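Local coordinates for SusD-like carbohydrate binding protein (Bacteroides vulgatus, PDB 3LEW) that probably binds carbohydrate at the outer membrane of the bacterium as a member of the SusD family of nutrient-binding proteins, at residues L132-P144 and C462-D474. Numbering follows the deposited sequence. Where two conformers were deposited one is given.
Sequences LASCYSFAIDKDP and CPNSKYYLYRITD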
loop_
_atom_site.group_PDB
_atom_site.type_symbol
_atom_site.label_atom_id
_atom_site.label_comp_id
_atom_site.label_asym_id
_atom_site.label_seq_id
_atom_site.Cartn_x
_atom_site.Cartn_y
_atom_site.Cartn_z
ATOM N N LEU A 132 -8.898 4.463 5.393
ATOM C CA LEU A 132 -9.981 5.384 5.077
ATOM C C LEU A 132 -9.457 6.810 4.999
ATOM O O LEU A 132 -9.711 7.518 3.987
ATOM C CB LEU A 132 -11.128 5.237 6.086
ATOM C CG LEU A 132 -11.910 3.918 5.992
ATOM C CD1 LEU A 132 -12.780 3.647 7.282
ATOM C CD2 LEU A 132 -12.792 3.853 4.741
ATOM N N ALA A 133 -8.682 7.241 6.003
ATOM C CA ALA A 133 -8.186 8.607 6.058
ATOM C C ALA A 133 -7.289 8.968 4.874
ATOM O O ALA A 133 -7.349 10.068 4.357
ATOM C CB ALA A 133 -7.409 8.838 7.358
ATOM N N SER A 134 -6.444 8.024 4.474
ATOM C CA SER A 134 -5.418 8.286 3.448
ATOM C C SER A 134 -5.901 8.188 2.016
ATOM O O SER A 134 -5.187 8.664 1.123
ATOM C CB SER A 134 -4.198 7.370 3.661
ATOM O OG SER A 134 -4.512 5.986 3.554
ATOM N N CYS A 135 -7.059 7.566 1.754
ATOM C CA CYS A 135 -7.592 7.294 0.416
ATOM C C CYS A 135 -8.912 8.014 0.062
ATOM O O CYS A 135 -9.238 8.153 -1.087
ATOM C CB CYS A 135 -7.883 5.798 0.292
ATOM S SG CYS A 135 -6.414 4.759 0.237
ATOM N N TYR A 136 -9.710 8.376 1.070
ATOM C CA TYR A 136 -11.075 8.903 0.856
ATOM C C TYR A 136 -11.224 10.429 0.974
ATOM O O TYR A 136 -12.353 10.976 0.874
ATOM C CB TYR A 136 -12.064 8.214 1.823
ATOM C CG TYR A 136 -12.393 6.787 1.458
ATOM C CD1 TYR A 136 -11.447 5.749 1.602
ATOM C CD2 TYR A 136 -13.602 6.475 0.877
ATOM C CE1 TYR A 136 -11.725 4.408 1.242
ATOM C CE2 TYR A 136 -13.888 5.161 0.503
ATOM C CZ TYR A 136 -12.931 4.137 0.678
ATOM O OH TYR A 136 -13.271 2.894 0.323
ATOM N N SER A 137 -10.107 11.114 1.187
ATOM C CA SER A 137 -10.087 12.563 1.281
ATOM C C SER A 137 -8.742 13.050 0.732
ATOM O O SER A 137 -7.736 12.324 0.739
ATOM C CB SER A 137 -10.167 13.014 2.727
ATOM O OG SER A 137 -11.273 12.491 3.469
ATOM N N PHE A 138 -8.724 14.292 0.291
ATOM C CA PHE A 138 -7.459 14.966 -0.006
ATOM C C PHE A 138 -6.663 15.191 1.292
ATOM O O PHE A 138 -7.157 14.929 2.424
ATOM C CB PHE A 138 -7.681 16.299 -0.755
ATOM C CG PHE A 138 -8.362 16.128 -2.080
ATOM C CD1 PHE A 138 -7.781 15.335 -3.067
ATOM C CD2 PHE A 138 -9.580 16.736 -2.337
ATOM C CE1 PHE A 138 -8.378 15.180 -4.301
ATOM C CE2 PHE A 138 -10.210 16.574 -3.564
ATOM C CZ PHE A 138 -9.587 15.811 -4.558
ATOM N N ALA A 139 -5.410 15.585 1.118
ATOM C CA ALA A 139 -4.452 15.738 2.242
ATOM C C ALA A 139 -5.065 16.512 3.408
ATOM O O ALA A 139 -5.870 17.447 3.226
ATOM C CB ALA A 139 -3.188 16.425 1.770
ATOM N N ILE A 140 -4.633 16.143 4.609
ATOM C CA ILE A 140 -5.111 16.789 5.824
ATOM C C ILE A 140 -4.819 18.301 5.840
ATOM O O ILE A 140 -5.553 19.066 6.471
ATOM C CB ILE A 140 -4.529 16.025 7.051
ATOM C CG1 ILE A 140 -5.275 16.393 8.308
ATOM C CG2 ILE A 140 -3.036 16.290 7.212
ATOM C CD1 ILE A 140 -4.852 15.583 9.560
ATOM N N ASP A 141 -3.765 18.752 5.154
ATOM C CA ASP A 141 -3.459 20.176 5.093
ATOM C C ASP A 141 -4.070 20.874 3.880
ATOM O O ASP A 141 -3.990 22.081 3.777
ATOM C CB ASP A 141 -1.947 20.471 5.189
ATOM C CG ASP A 141 -1.145 19.912 4.030
ATOM O OD1 ASP A 141 -1.487 18.834 3.517
ATOM O OD2 ASP A 141 -0.133 20.564 3.664
ATOM N N LYS A 142 -4.736 20.119 3.013
ATOM C CA LYS A 142 -5.484 20.685 1.901
ATOM C C LYS A 142 -6.818 21.180 2.464
ATOM O O LYS A 142 -7.161 22.341 2.316
ATOM C CB LYS A 142 -5.683 19.631 0.832
ATOM C CG LYS A 142 -6.284 20.115 -0.455
ATOM C CD LYS A 142 -7.794 20.129 -0.478
ATOM C CE LYS A 142 -8.339 20.099 -1.933
ATOM N NZ LYS A 142 -9.816 20.455 -1.940
ATOM N N ASP A 143 -7.535 20.308 3.182
ATOM C CA ASP A 143 -8.824 20.648 3.796
ATOM C C ASP A 143 -8.954 19.786 5.104
ATOM O O ASP A 143 -9.507 18.678 4.989
ATOM C CB ASP A 143 -9.871 20.295 2.680
ATOM C CG ASP A 143 -11.304 20.740 2.970
ATOM O OD1 ASP A 143 -11.549 21.144 4.121
ATOM O OD2 ASP A 143 -12.198 20.659 2.039
ATOM N N PRO A 144 -8.524 20.249 6.290
ATOM C CA PRO A 144 -8.642 19.321 7.420
ATOM C C PRO A 144 -10.044 18.943 7.862
ATOM O O PRO A 144 -10.213 17.966 8.580
ATOM C CB PRO A 144 -7.918 20.051 8.571
ATOM C CG PRO A 144 -7.852 21.451 8.172
ATOM C CD PRO A 144 -7.879 21.519 6.677
ATOM N N CYS A 462 -3.246 16.951 -12.574
ATOM C CA CYS A 462 -3.002 18.067 -11.663
ATOM C C CYS A 462 -3.085 17.543 -10.224
ATOM O O CYS A 462 -3.553 16.424 -9.979
ATOM C CB CYS A 462 -4.058 19.157 -11.895
ATOM S SG CYS A 462 -5.735 18.715 -11.496
ATOM N N PRO A 463 -2.588 18.330 -9.252
ATOM C CA PRO A 463 -2.819 17.943 -7.879
ATOM C C PRO A 463 -4.300 17.999 -7.475
ATOM O O PRO A 463 -5.111 18.731 -8.036
ATOM C CB PRO A 463 -2.015 18.996 -7.067
ATOM C CG PRO A 463 -1.116 19.649 -8.053
ATOM C CD PRO A 463 -1.806 19.579 -9.357
ATOM N N ASN A 464 -4.640 17.186 -6.490
ATOM C CA ASN A 464 -5.931 17.281 -5.842
ATOM C C ASN A 464 -7.103 17.083 -6.806
ATOM O O ASN A 464 -8.128 17.789 -6.743
ATOM C CB ASN A 464 -6.055 18.600 -5.100
ATOM C CG ASN A 464 -5.026 18.778 -3.984
ATOM O OD1 ASN A 464 -4.601 17.821 -3.327
ATOM N ND2 ASN A 464 -4.628 20.034 -3.758
ATOM N N SER A 465 -6.954 16.130 -7.705
ATOM C CA SER A 465 -8.028 15.780 -8.652
ATOM C C SER A 465 -9.041 14.847 -8.030
ATOM O O SER A 465 -8.665 13.912 -7.325
ATOM C CB SER A 465 -7.410 15.090 -9.884
ATOM O OG SER A 465 -8.402 14.590 -10.782
ATOM N N LYS A 466 -10.312 15.038 -8.398
ATOM C CA LYS A 466 -11.367 14.073 -8.079
ATOM C C LYS A 466 -11.020 12.656 -8.494
ATOM O O LYS A 466 -11.477 11.716 -7.882
ATOM C CB LYS A 466 -12.711 14.487 -8.735
ATOM C CG LYS A 466 -12.802 14.311 -10.228
ATOM C CD LYS A 466 -14.051 15.027 -10.803
ATOM C CE LYS A 466 -14.233 14.716 -12.290
ATOM N NZ LYS A 466 -15.388 15.463 -12.934
ATOM N N TYR A 467 -10.208 12.500 -9.533
ATOM C CA TYR A 467 -9.868 11.167 -10.012
ATOM C C TYR A 467 -8.941 10.371 -9.072
ATOM O O TYR A 467 -8.750 9.168 -9.265
ATOM C CB TYR A 467 -9.291 11.233 -11.430
ATOM C CG TYR A 467 -10.309 11.643 -12.463
ATOM C CD1 TYR A 467 -11.266 10.730 -12.912
ATOM C CD2 TYR A 467 -10.322 12.944 -13.020
ATOM C CE1 TYR A 467 -12.221 11.088 -13.849
ATOM C CE2 TYR A 467 -11.270 13.302 -13.961
ATOM C CZ TYR A 467 -12.220 12.370 -14.367
ATOM O OH TYR A 467 -13.137 12.678 -15.337
ATOM N N TYR A 468 -8.358 11.046 -8.074
ATOM C CA TYR A 468 -7.468 10.383 -7.134
ATOM C C TYR A 468 -8.187 9.707 -5.973
ATOM O O TYR A 468 -7.603 8.874 -5.336
ATOM C CB TYR A 468 -6.457 11.372 -6.556
ATOM C CG TYR A 468 -5.521 12.042 -7.546
ATOM C CD1 TYR A 468 -5.117 11.397 -8.727
ATOM C CD2 TYR A 468 -4.901 13.255 -7.231
ATOM C CE1 TYR A 468 -4.250 12.014 -9.614
ATOM C CE2 TYR A 468 -4.038 13.910 -8.149
ATOM C CZ TYR A 468 -3.676 13.251 -9.317
ATOM O OH TYR A 468 -2.801 13.844 -10.233
ATOM N N LEU A 469 -9.409 10.129 -5.641
ATOM C CA LEU A 469 -9.990 9.649 -4.368
ATOM C C LEU A 469 -10.868 8.425 -4.453
ATOM O O LEU A 469 -11.687 8.283 -5.394
ATOM C CB LEU A 469 -10.774 10.764 -3.689
ATOM C CG LEU A 469 -10.055 12.059 -3.381
ATOM C CD1 LEU A 469 -11.060 13.019 -2.614
ATOM C CD2 LEU A 469 -8.816 11.790 -2.594
ATOM N N TYR A 470 -10.745 7.551 -3.452
ATOM C CA TYR A 470 -11.756 6.502 -3.258
ATOM C C TYR A 470 -13.046 7.197 -2.784
ATOM O O TYR A 470 -13.000 8.325 -2.244
ATOM C CB TYR A 470 -11.324 5.475 -2.233
ATOM C CG TYR A 470 -10.242 4.487 -2.694
ATOM C CD1 TYR A 470 -8.975 4.910 -3.073
ATOM C CD2 TYR A 470 -10.475 3.122 -2.616
ATOM C CE1 TYR A 470 -7.939 3.967 -3.429
ATOM C CE2 TYR A 470 -9.491 2.200 -2.973
ATOM C CZ TYR A 470 -8.237 2.629 -3.389
ATOM O OH TYR A 470 -7.283 1.656 -3.694
ATOM N N ARG A 471 -14.176 6.589 -3.097
ATOM C CA ARG A 471 -15.502 7.161 -2.859
ATOM C C ARG A 471 -16.400 6.316 -1.974
ATOM O O ARG A 471 -16.493 5.111 -2.080
ATOM C CB ARG A 471 -16.193 7.350 -4.212
ATOM C CG ARG A 471 -15.395 8.255 -5.149
ATOM C CD ARG A 471 -16.123 8.515 -6.449
ATOM N NE ARG A 471 -17.347 9.291 -6.248
ATOM C CZ ARG A 471 -18.121 9.759 -7.219
ATOM N NH1 ARG A 471 -17.822 9.528 -8.500
ATOM N NH2 ARG A 471 -19.218 10.476 -6.907
ATOM N N ILE A 472 -17.118 6.990 -1.089
ATOM C CA ILE A 472 -18.205 6.356 -0.361
ATOM C C ILE A 472 -19.139 5.718 -1.401
ATOM O O ILE A 472 -19.424 6.307 -2.481
ATOM C CB ILE A 472 -18.929 7.386 0.524
ATOM C CG1 ILE A 472 -17.953 7.962 1.566
ATOM C CG2 ILE A 472 -20.153 6.759 1.146
ATOM C CD1 ILE A 472 -18.373 9.250 2.274
ATOM N N THR A 473 -19.576 4.494 -1.113
ATOM C CA THR A 473 -20.408 3.714 -2.060
ATOM C C THR A 473 -21.795 4.275 -2.262
ATOM O O THR A 473 -22.350 4.961 -1.369
ATOM C CB THR A 473 -20.564 2.263 -1.594
ATOM O OG1 THR A 473 -21.217 2.227 -0.317
ATOM C CG2 THR A 473 -19.172 1.539 -1.542
ATOM N N ASP A 474 -22.381 3.947 -3.407
ATOM C CA ASP A 474 -23.778 4.270 -3.665
ATOM C C ASP A 474 -24.703 3.685 -2.582
ATOM O O ASP A 474 -25.675 4.359 -2.153
ATOM C CB ASP A 474 -24.223 3.758 -5.033
ATOM C CG ASP A 474 -23.687 4.618 -6.194
ATOM O OD1 ASP A 474 -23.232 5.777 -6.003
ATOM O OD2 ASP A 474 -23.739 4.112 -7.314
HETATM O O HOH W 1 -15.454 2.705 -1.164
HETATM O O HOH W 2 -4.587 15.712 -1.640
#
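Y470 lays its CB over the centre of the Y136 ring, a CH-pi contact 3.5 Å from CB to the ring centroid, while L132 CD2 lies toward the rim of the opposite face. Beside it the backbone of Y470 donates N-H to C135 O (2.9 Å, N to O), and C135 CB rests against Y470 CD1 at 3.6 Å. The F138 ring is held between L469 CD1, centred over one face 3.7 Å from the centroid, and N464 CB, set toward the rim of the other. With CG anti to its carbonyl carbon (chi1 -61°), F138 places its CE1 edge near S465 O (3.3 Å), close to the ring plane. Water joins both ends: one molecule bridges Y136 OH and R471 O, another A139 N and N464 OD1. Y136 OH also hydrogen-bonds S86 OG. A leucine in place of Y136 would probably leave Y470 CB without its aromatic face and both the bridging water and S86 without the hydroxyl. In the second shell, Q416 holds N464 ND2. The contact thus packs the end of helix 111-135 and its following loop, in the N-terminal starch-binding-associated region, against the C-terminal SusD-family loop leading into helix 474-479, with helix 81-103 meeting Y470 and helix 408-414 meeting C135 and L469.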